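Local atomic coordinates of dipicolinate synthase subunit A (Bacillus halodurans, PDB entry 3D4O), a protein that probably forms, with a second subunit, the dipicolinate synthase that makes the dipicolinic acid of bacterial spores, using a nicotinamide nucleotide. Residues P136-H148 with K261-A273. Residues are numbered along the deposited sequence; the frame is centred on the assembly and turned at random.
Sequences PTAEGTIMMAIQH and KALLVPGLPGIVA
In K261, chi1 of -176° sets CG opposite the backbone N, and the extended chain brings NZ to the imidazole of H148. CG of H148 lies anti to its own carbonyl carbon, which swings the ring toward K261, and ND1 accepts a hydrogen bond from K261 NZ at 2.9 Å. The donor is tilted 28° out of the ring plane. L263 CD1 lies over one face of the ring, and F239 of the neighbouring strand 239-242 also meets it. With an alanine here in place of H148, the K261 ammonium is likely to lose this acceptor and L263 CD1 the ring face it packs on. Further along, the selenium of selenomethionine M144, as modelled, meets V265 CG1 tip to tip at about 3.5 Å. L268 is a knob set among T137, G140, T141 and M144, with L268 CD1 3.6 Å from T141 OG1. That hydroxyl donates to T137 O from above the carbonyl plane, while T141 N reaches the same oxygen from the opposite face. G140 has no side chain, and a CB there would clash with L268 CB. The prolines P136 and P269 cross at about a right angle, with P136 CG 3.8 Å from P269 CB. V272 CG2 packs on P136 O, and V272 CG1 meets CE of selenomethionine M143 at 3.7 Å. The axes of 136-148 and 268-272 cross at 75°. The contact joins helix 127-148 to strand 261-264, outermost in its Rossmann-type sheet within this chain, and to the loop and short helix 268-272 after it. The lysine donor at ND1 would probably favour a neutral H148 with its proton on NE2.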
ATOM      1  N   PRO C 136      -7.661   5.248   9.267  1.00 35.58           N
ATOM      2  CA  PRO C 136      -6.662   5.590   8.276  1.00 35.93           C
ATOM      3  C   PRO C 136      -5.240   5.148   8.654  1.00 38.80           C
ATOM      4  O   PRO C 136      -4.408   4.930   7.776  1.00 40.23           O
ATOM      5  CB  PRO C 136      -6.744   7.128   8.189  1.00 34.52           C
ATOM      6  CG  PRO C 136      -7.362   7.555   9.552  1.00 38.38           C
ATOM      7  CD  PRO C 136      -8.343   6.420   9.825  1.00 35.38           C
ATOM      8  N   THR C 137      -4.940   5.051   9.945  1.00 38.51           N
ATOM      9  CA  THR C 137      -3.611   4.605  10.356  1.00 38.42           C
ATOM     10  C   THR C 137      -3.354   3.190   9.819  1.00 38.96           C
ATOM     11  O   THR C 137      -2.273   2.914   9.290  1.00 38.17           O
ATOM     12  CB  THR C 137      -3.395   4.633  11.873  1.00 40.91           C
ATOM     13  OG1 THR C 137      -3.490   5.986  12.347  1.00 39.57           O
ATOM     14  CG2 THR C 137      -2.024   4.095  12.210  1.00 38.80           C
ATOM     15  N   ALA C 138      -4.380   2.335   9.909  1.00 39.46           N
ATOM     16  CA  ALA C 138      -4.315   0.906   9.422  1.00 39.42           C
ATOM     17  C   ALA C 138      -4.172   0.872   7.933  1.00 37.99           C
ATOM     18  O   ALA C 138      -3.409   0.081   7.388  1.00 38.41           O
ATOM     19  CB  ALA C 138      -5.526   0.114   9.815  1.00 36.34           C
ATOM     20  N   GLU C 139      -4.909   1.758   7.287  1.00 36.86           N
ATOM     21  CA  GLU C 139      -4.857   1.874   5.841  1.00 35.56           C
ATOM     22  C   GLU C 139      -3.468   2.215   5.409  1.00 34.71           C
ATOM     23  O   GLU C 139      -2.926   1.611   4.500  1.00 35.04           O
ATOM     24  CB  GLU C 139      -5.866   2.881   5.276  1.00 36.45           C
ATOM     25  CG  GLU C 139      -7.271   2.287   5.337  1.00 34.39           C
ATOM     26  CD  GLU C 139      -8.348   3.078   4.630  1.00 33.26           C
ATOM     27  OE1 GLU C 139      -8.055   3.939   3.744  1.00 36.47           O
ATOM     28  OE2 GLU C 139      -9.536   2.777   4.903  1.00 36.44           O
ATOM     29  N   GLY C 140      -2.871   3.168   6.094  1.00 34.04           N
ATOM     30  CA  GLY C 140      -1.513   3.573   5.770  1.00 34.24           C
ATOM     31  C   GLY C 140      -0.514   2.463   6.044  1.00 33.72           C
ATOM     32  O   GLY C 140       0.445   2.287   5.314  1.00 34.89           O
ATOM     33  N   THR C 141      -0.751   1.723   7.116  1.00 34.38           N
ATOM     34  CA  THR C 141       0.126   0.618   7.510  1.00 35.39           C
ATOM     35  C   THR C 141       0.070  -0.495   6.448  1.00 36.91           C
ATOM     36  O   THR C 141       1.055  -1.050   6.043  1.00 37.51           O
ATOM     37  CB  THR C 141      -0.263   0.059   8.911  1.00 36.76           C
ATOM     38  OG1 THR C 141      -0.143   1.114   9.870  1.00 37.02           O
ATOM     39  CG2 THR C 141       0.671  -1.132   9.336  1.00 31.26           C
ATOM     40  N   ILE C 142      -1.122  -0.747   5.958  1.00 37.61           N
ATOM     41  CA  ILE C 142      -1.318  -1.756   4.924  1.00 38.23           C
ATOM     42  C   ILE C 142      -0.631  -1.302   3.650  1.00 37.10           C
ATOM     43  O   ILE C 142       0.090  -2.065   3.005  1.00 36.64           O
ATOM     44  CB  ILE C 142      -2.811  -2.003   4.718  1.00 39.92           C
ATOM     45  CG1 ILE C 142      -3.284  -2.960   5.815  1.00 40.23           C
ATOM     46  CG2 ILE C 142      -3.156  -2.574   3.324  1.00 46.33           C
ATOM     47  CD1 ILE C 142      -4.812  -2.968   5.916  1.00 45.99           C
HETATM   48  N   MSE C 143      -0.858  -0.043   3.287  1.00 34.66           N
HETATM   49  CA  MSE C 143      -0.251   0.505   2.063  1.00 33.52           C
HETATM   50  C   MSE C 143       1.266   0.366   2.159  1.00 31.48           C
HETATM   51  O   MSE C 143       1.927  -0.025   1.222  1.00 31.16           O
HETATM   52  CB  MSE C 143      -0.641   1.973   1.849  1.00 33.19           C
HETATM   53  CG  MSE C 143       0.208   2.661   0.772  1.00 35.53           C
HETATM   54 SE   MSE C 143       0.113   4.625   0.870  0.75 43.89          SE
HETATM   55  CE  MSE C 143       1.246   4.914   2.473  1.00 40.54           C
HETATM   56  N   MSE C 144       1.812   0.654   3.324  1.00 33.57           N
HETATM   57  CA  MSE C 144       3.275   0.564   3.502  1.00 33.86           C
HETATM   58  C   MSE C 144       3.828  -0.864   3.411  1.00 32.44           C
HETATM   59  O   MSE C 144       4.919  -1.110   2.876  1.00 30.80           O
HETATM   60  CB  MSE C 144       3.735   1.082   4.861  1.00 35.45           C
HETATM   61  CG  MSE C 144       3.144   2.391   5.337  1.00 43.13           C
HETATM   62 SE   MSE C 144       4.545   3.596   5.916  0.75 58.12          SE
HETATM   63  CE  MSE C 144       4.793   3.710   3.937  1.00 21.48           C
ATOM     64  N   ALA C 145       3.109  -1.778   4.027  1.00 32.41           N
ATOM     65  CA  ALA C 145       3.544  -3.175   4.097  1.00 32.16           C
ATOM     66  C   ALA C 145       3.571  -3.743   2.682  1.00 32.32           C
ATOM     67  O   ALA C 145       4.490  -4.494   2.292  1.00 33.27           O
ATOM     68  CB  ALA C 145       2.625  -3.988   5.011  1.00 31.56           C
ATOM     69  N   ILE C 146       2.578  -3.330   1.906  1.00 31.44           N
ATOM     70  CA  ILE C 146       2.491  -3.746   0.515  1.00 31.46           C
ATOM     71  C   ILE C 146       3.639  -3.119  -0.285  1.00 32.47           C
ATOM     72  O   ILE C 146       4.335  -3.796  -1.077  1.00 32.78           O
ATOM     73  CB  ILE C 146       1.118  -3.385  -0.116  1.00 31.42           C
ATOM     74  CG1 ILE C 146      -0.004  -4.189   0.574  1.00 32.68           C
ATOM     75  CG2 ILE C 146       1.153  -3.593  -1.656  1.00 28.57           C
ATOM     76  CD1 ILE C 146      -1.395  -3.776   0.161  1.00 31.68           C
ATOM     77  N   GLN C 147       3.843  -1.825  -0.094  1.00 32.74           N
ATOM     78  CA  GLN C 147       4.904  -1.090  -0.832  1.00 34.87           C
ATOM     79  C   GLN C 147       6.312  -1.583  -0.635  1.00 34.90           C
ATOM     80  O   GLN C 147       7.127  -1.542  -1.564  1.00 35.75           O
ATOM     81  CB  GLN C 147       4.998   0.390  -0.393  1.00 35.25           C
ATOM     82  CG  GLN C 147       4.008   1.289  -1.022  1.00 47.05           C
ATOM     83  CD  GLN C 147       4.036   2.735  -0.555  1.00 50.55           C
ATOM     84  OE1 GLN C 147       4.676   3.073   0.435  1.00 56.34           O
ATOM     85  NE2 GLN C 147       3.295   3.592  -1.266  1.00 55.30           N
ATOM     86  N   HIS C 148       6.609  -1.958   0.599  1.00 34.14           N
ATOM     87  CA  HIS C 148       7.994  -2.245   1.006  1.00 36.20           C
ATOM     88  C   HIS C 148       8.391  -3.699   1.045  1.00 37.32           C
ATOM     89  O   HIS C 148       9.508  -4.013   1.453  1.00 38.16           O
ATOM     90  CB  HIS C 148       8.298  -1.622   2.384  1.00 36.79           C
ATOM     91  CG  HIS C 148       8.346  -0.129   2.363  1.00 39.45           C
ATOM     92  ND1 HIS C 148       9.461   0.567   1.961  1.00 44.01           N
ATOM     93  CD2 HIS C 148       7.419   0.801   2.694  1.00 42.31           C
ATOM     94  CE1 HIS C 148       9.219   1.863   2.035  1.00 46.25           C
ATOM     95  NE2 HIS C 148       7.982   2.033   2.465  1.00 47.30           N
ATOM     96  N   LYS C 261      15.026  -4.176   8.159  1.00 41.46           N
ATOM     97  CA  LYS C 261      14.385  -2.889   7.807  1.00 41.51           C
ATOM     98  C   LYS C 261      13.270  -2.565   8.800  1.00 39.44           C
ATOM     99  O   LYS C 261      12.250  -3.252   8.885  1.00 40.47           O
ATOM    100  CB  LYS C 261      13.793  -2.925   6.394  1.00 42.42           C
ATOM    101  CG  LYS C 261      13.201  -1.597   5.939  1.00 47.51           C
ATOM    102  CD  LYS C 261      12.868  -1.627   4.450  1.00 56.88           C
ATOM    103  CE  LYS C 261      12.466  -0.238   3.910  1.00 59.86           C
ATOM    104  NZ  LYS C 261      12.263  -0.224   2.430  1.00 62.23           N
ATOM    105  N   ALA C 262      13.493  -1.507   9.550  1.00 37.62           N
ATOM    106  CA  ALA C 262      12.568  -1.050  10.580  1.00 37.74           C
ATOM    107  C   ALA C 262      12.342   0.449  10.454  1.00 38.92           C
ATOM    108  O   ALA C 262      13.282   1.211  10.368  1.00 38.79           O
ATOM    109  CB  ALA C 262      13.128  -1.393  11.952  1.00 37.38           C
ATOM    110  N   LEU C 263      11.079   0.847  10.452  1.00 39.91           N
ATOM    111  CA  LEU C 263      10.700   2.253  10.319  1.00 39.77           C
ATOM    112  C   LEU C 263       9.737   2.733  11.413  1.00 39.95           C
ATOM    113  O   LEU C 263       8.798   2.024  11.799  1.00 40.11           O
ATOM    114  CB  LEU C 263      10.034   2.489   8.949  1.00 39.49           C
ATOM    115  CG  LEU C 263      10.758   2.142   7.639  1.00 37.90           C
ATOM    116  CD1 LEU C 263       9.830   2.365   6.474  1.00 34.20           C
ATOM    117  CD2 LEU C 263      12.000   2.983   7.463  1.00 38.91           C
ATOM    118  N   LEU C 264      10.005   3.941  11.901  1.00 38.22           N
ATOM    119  CA  LEU C 264       9.146   4.627  12.866  1.00 38.48           C
ATOM    120  C   LEU C 264       8.245   5.498  11.991  1.00 39.66           C
ATOM    121  O   LEU C 264       8.692   6.468  11.404  1.00 39.76           O
ATOM    122  CB  LEU C 264       9.981   5.460  13.864  1.00 39.41           C
ATOM    123  CG  LEU C 264       9.264   6.173  15.016  1.00 36.30           C
ATOM    124  CD1 LEU C 264       8.564   5.201  15.941  1.00 32.47           C
ATOM    125  CD2 LEU C 264      10.253   7.008  15.807  1.00 38.75           C
ATOM    126  N   VAL C 265       6.965   5.154  11.919  1.00 41.35           N
ATOM    127  CA  VAL C 265       6.046   5.774  10.952  1.00 41.55           C
ATOM    128  C   VAL C 265       4.853   6.553  11.530  1.00 43.28           C
ATOM    129  O   VAL C 265       3.742   6.029  11.639  1.00 42.13           O
ATOM    130  CB  VAL C 265       5.464   4.696  10.038  1.00 41.44           C
ATOM    131  CG1 VAL C 265       4.584   5.340   8.979  1.00 44.40           C
ATOM    132  CG2 VAL C 265       6.597   3.848   9.375  1.00 42.61           C
ATOM    133  N   PRO C 266       5.080   7.816  11.901  1.00 43.53           N
ATOM    134  CA  PRO C 266       3.952   8.624  12.364  1.00 43.93           C
ATOM    135  C   PRO C 266       3.262   9.378  11.257  1.00 41.44           C
ATOM    136  O   PRO C 266       3.748   9.437  10.144  1.00 41.42           O
ATOM    137  CB  PRO C 266       4.624   9.644  13.276  1.00 44.84           C
ATOM    138  CG  PRO C 266       5.971   9.883  12.608  1.00 45.50           C
ATOM    139  CD  PRO C 266       6.367   8.525  12.030  1.00 43.69           C
ATOM    140  N   GLY C 267       2.106   9.929  11.598  1.00 39.37           N
ATOM    141  CA  GLY C 267       1.366  10.826  10.724  1.00 37.42           C
ATOM    142  C   GLY C 267       0.667  10.194   9.543  1.00 36.64           C
ATOM    143  O   GLY C 267       0.230  10.898   8.644  1.00 34.79           O
ATOM    144  N   LEU C 268       0.527   8.873   9.576  1.00 37.32           N
ATOM    145  CA  LEU C 268      -0.117   8.145   8.448  1.00 38.69           C
ATOM    146  C   LEU C 268      -1.492   8.699   8.045  1.00 38.05           C
ATOM    147  O   LEU C 268      -1.792   8.779   6.863  1.00 39.72           O
ATOM    148  CB  LEU C 268      -0.200   6.627   8.699  1.00 39.11           C
ATOM    149  CG  LEU C 268       1.130   5.884   8.543  1.00 39.75           C
ATOM    150  CD1 LEU C 268       1.020   4.437   8.988  1.00 39.44           C
ATOM    151  CD2 LEU C 268       1.576   5.950   7.099  1.00 35.92           C
ATOM    152  N   PRO C 269      -2.352   9.056   9.022  1.00 37.52           N
ATOM    153  CA  PRO C 269      -3.667   9.611   8.628  1.00 36.90           C
ATOM    154  C   PRO C 269      -3.562  10.908   7.827  1.00 34.44           C
ATOM    155  O   PRO C 269      -4.357  11.165   6.920  1.00 35.15           O
ATOM    156  CB  PRO C 269      -4.362   9.832   9.985  1.00 36.67           C
ATOM    157  CG  PRO C 269      -3.746   8.761  10.863  1.00 36.79           C
ATOM    158  CD  PRO C 269      -2.286   8.826  10.476  1.00 38.21           C
ATOM    159  N   GLY C 270      -2.529  11.687   8.112  1.00 34.85           N
ATOM    160  CA  GLY C 270      -2.326  12.959   7.414  1.00 34.48           C
ATOM    161  C   GLY C 270      -1.800  12.692   6.017  1.00 34.24           C
ATOM    162  O   GLY C 270      -1.942  13.475   5.097  1.00 34.86           O
ATOM    163  N   ILE C 271      -1.188  11.540   5.867  1.00 35.53           N
ATOM    164  CA  ILE C 271      -0.598  11.154   4.565  1.00 36.83           C
ATOM    165  C   ILE C 271      -1.618  10.435   3.674  1.00 36.90           C
ATOM    166  O   ILE C 271      -1.700  10.691   2.474  1.00 36.05           O
ATOM    167  CB  ILE C 271       0.620  10.247   4.766  1.00 35.88           C
ATOM    168  CG1 ILE C 271       1.781  11.082   5.283  1.00 37.20           C
ATOM    169  CG2 ILE C 271       0.998   9.546   3.471  1.00 39.86           C
ATOM    170  CD1 ILE C 271       2.863  10.263   6.040  1.00 42.71           C
ATOM    171  N   VAL C 272      -2.417   9.559   4.274  1.00 36.40           N
ATOM    172  CA  VAL C 272      -3.325   8.753   3.469  1.00 35.96           C
ATOM    173  C   VAL C 272      -4.786   9.135   3.486  1.00 36.51           C
ATOM    174  O   VAL C 272      -5.498   8.786   2.583  1.00 36.86           O
ATOM    175  CB  VAL C 272      -3.197   7.232   3.776  1.00 37.43           C
ATOM    176  CG1 VAL C 272      -1.750   6.772   3.513  1.00 32.39           C
ATOM    177  CG2 VAL C 272      -3.704   6.876   5.205  1.00 38.01           C
ATOM    178  N   ALA C 273      -5.258   9.833   4.500  1.00 35.38           N
ATOM    179  CA  ALA C 273      -6.683  10.196   4.503  1.00 35.24           C
ATOM    180  C   ALA C 273      -6.887  11.538   5.200  1.00 35.49           C
ATOM    181  O   ALA C 273      -7.700  11.646   6.120  1.00 35.95           O
ATOM    182  CB  ALA C 273      -7.497   9.099   5.206  1.00 34.02           C
TER